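Local coordinates for DPS family protein (Vibrio cholerae O1 biovar El Tor, PDB 3IQ1) that probably binds iron and oxidises it within a twelve-subunit shell, as in other members of the Dps family of ferritin-like proteins, at residues Q147-L150 against V151-N155. Residues are numbered along the deposited sequence; the frame is centred on the assembly and turned at random.
Sequences QEKL and VWMLN
The indole ring of Trp152 meets Lys149 at its edge and Met153 over one face. Lys149 CG lies in the ring plane, 3.9 Å from Trp152 CE3. Met153 CG sits 3.4 Å above the plane, near the border of the ring rather than over its middle. These are contacts along helix 134-158, the last helix of the ferritin-like four-helix bundle. Lys149 and Trp152 run side by side; the lysine CG is anti to its backbone N (chi1 -178°) and the tryptophan CG only roughly so. Lys149 NZ forms a salt bridge with Glu72 of a second subunit, and Trp152 packs on Thr76 of that subunit. Glu148 forms salt bridges to Arg73 of the second subunit and to Arg122 of its own chain.

Another side of the helix faces the bundle. Leu150 and Leu154 pack there against helix 103-131, touching Phe114 and Val111 respectively. Leu150 CD1 comes within 4.0 Å of Leu154 CG. Met153, a selenomethionine, bends at chi3 (-67°) and turns CE back over Leu150. Its CE is 3.2 Å from Leu150 CD1, a strained approach whose exact length is doubtful.

Regular i to i+4 backbone bonds join the turns. Leu154 N donates to Leu150 O at 2.9 Å. Val151 O accepts two donors from Asn155. The backbone N of Asn155 is 3.0 Å from Val151 O. Asn155 ND2 reaches Val151 O from the opposite face of the carbonyl plane, at 3.1 Å.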
loop_
_atom_site.group_PDB
_atom_site.type_symbol
_atom_site.label_atom_id
_atom_site.label_comp_id
_atom_site.label_asym_id
_atom_site.label_seq_id
_atom_site.Cartn_x
_atom_site.Cartn_y
_atom_site.Cartn_z
ATOM N N GLN B 147 -23.651 -11.304 -14.434
ATOM C CA GLN B 147 -24.984 -10.746 -14.219
ATOM C C GLN B 147 -25.950 -11.802 -13.789
ATOM O O GLN B 147 -26.896 -11.521 -13.040
ATOM C CB GLN B 147 -25.477 -9.923 -15.410
ATOM C CG GLN B 147 -24.656 -8.677 -15.500
ATOM C CD GLN B 147 -24.845 -7.910 -16.804
ATOM O OE1 GLN B 147 -25.466 -8.418 -17.754
ATOM N NE2 GLN B 147 -24.318 -6.718 -16.856
ATOM N N GLU B 148 -25.721 -13.049 -14.180
ATOM C CA GLU B 148 -26.505 -14.160 -13.631
ATOM C C GLU B 148 -26.333 -14.243 -12.108
ATOM O O GLU B 148 -27.310 -14.349 -11.395
ATOM C CB GLU B 148 -26.146 -15.485 -14.288
ATOM C CG GLU B 148 -26.603 -15.589 -15.739
ATOM C CD GLU B 148 -26.163 -16.831 -16.458
ATOM O OE1 GLU B 148 -25.152 -17.455 -16.035
ATOM O OE2 GLU B 148 -26.779 -17.195 -17.498
ATOM N N LYS B 149 -25.101 -14.118 -11.637
ATOM C CA LYS B 149 -24.788 -14.149 -10.217
ATOM C C LYS B 149 -25.542 -13.003 -9.535
ATOM O O LYS B 149 -26.180 -13.196 -8.489
ATOM C CB LYS B 149 -23.274 -14.061 -9.967
ATOM C CG LYS B 149 -22.962 -14.140 -8.513
ATOM C CD LYS B 149 -21.520 -13.834 -8.243
ATOM C CE LYS B 149 -21.276 -13.724 -6.772
ATOM N NZ LYS B 149 -19.771 -13.560 -6.473
ATOM N N LEU B 150 -25.485 -11.817 -10.129
ATOM C CA LEU B 150 -26.113 -10.660 -9.515
ATOM C C LEU B 150 -27.603 -10.842 -9.454
ATOM O O LEU B 150 -28.246 -10.504 -8.442
ATOM C CB LEU B 150 -25.759 -9.387 -10.263
ATOM C CG LEU B 150 -26.260 -8.061 -9.663
ATOM C CD1 LEU B 150 -26.003 -7.921 -8.120
ATOM C CD2 LEU B 150 -25.644 -6.858 -10.428
ATOM N N VAL B 151 -28.177 -11.370 -10.532
ATOM C CA VAL B 151 -29.620 -11.606 -10.539
ATOM C C VAL B 151 -30.027 -12.572 -9.417
ATOM O O VAL B 151 -31.076 -12.372 -8.756
ATOM C CB VAL B 151 -30.101 -12.015 -11.940
ATOM C CG1 VAL B 151 -31.581 -12.578 -11.917
ATOM C CG2 VAL B 151 -30.021 -10.813 -12.888
ATOM N N TRP B 152 -29.252 -13.623 -9.169
ATOM C CA TRP B 152 -29.481 -14.488 -8.013
ATOM C C TRP B 152 -29.540 -13.680 -6.704
ATOM O O TRP B 152 -30.513 -13.758 -5.943
ATOM C CB TRP B 152 -28.440 -15.619 -7.949
ATOM C CG TRP B 152 -28.194 -16.085 -6.519
ATOM C CD1 TRP B 152 -29.125 -16.599 -5.654
ATOM C CD2 TRP B 152 -26.979 -15.979 -5.768
ATOM N NE1 TRP B 152 -28.579 -16.781 -4.429
ATOM C CE2 TRP B 152 -27.261 -16.441 -4.456
ATOM C CE3 TRP B 152 -25.680 -15.570 -6.068
ATOM C CZ2 TRP B 152 -26.313 -16.492 -3.479
ATOM C CZ3 TRP B 152 -24.727 -15.623 -5.083
ATOM C CH2 TRP B 152 -25.060 -16.079 -3.781
HETATM N N MSE B 153 -28.554 -12.833 -6.481
HETATM C CA MSE B 153 -28.494 -12.050 -5.252
HETATM C C MSE B 153 -29.658 -11.062 -5.094
HETATM O O MSE B 153 -30.219 -10.938 -3.998
HETATM C CB MSE B 153 -27.147 -11.331 -5.164
HETATM C CG MSE B 153 -25.973 -12.232 -5.229
HETATM SE SE MSE B 153 -24.318 -11.219 -4.993
HETATM C CE MSE B 153 -24.403 -10.255 -6.528
ATOM N N LEU B 154 -29.970 -10.310 -6.147
ATOM C CA LEU B 154 -31.058 -9.360 -6.104
ATOM C C LEU B 154 -32.363 -10.085 -5.778
ATOM O O LEU B 154 -33.161 -9.629 -4.948
ATOM C CB LEU B 154 -31.177 -8.685 -7.469
ATOM C CG LEU B 154 -30.007 -7.808 -7.884
ATOM C CD1 LEU B 154 -30.250 -7.267 -9.321
ATOM C CD2 LEU B 154 -29.741 -6.663 -6.901
ATOM N N ASN B 155 -32.625 -11.189 -6.468
ATOM C CA ASN B 155 -33.854 -12.002 -6.198
ATOM C C ASN B 155 -33.871 -12.592 -4.781
ATOM O O ASN B 155 -34.935 -12.683 -4.164
ATOM C CB ASN B 155 -34.005 -13.117 -7.212
ATOM C CG ASN B 155 -34.732 -12.661 -8.463
ATOM O OD1 ASN B 155 -35.961 -12.327 -8.456
ATOM N ND2 ASN B 155 -34.004 -12.655 -9.573
#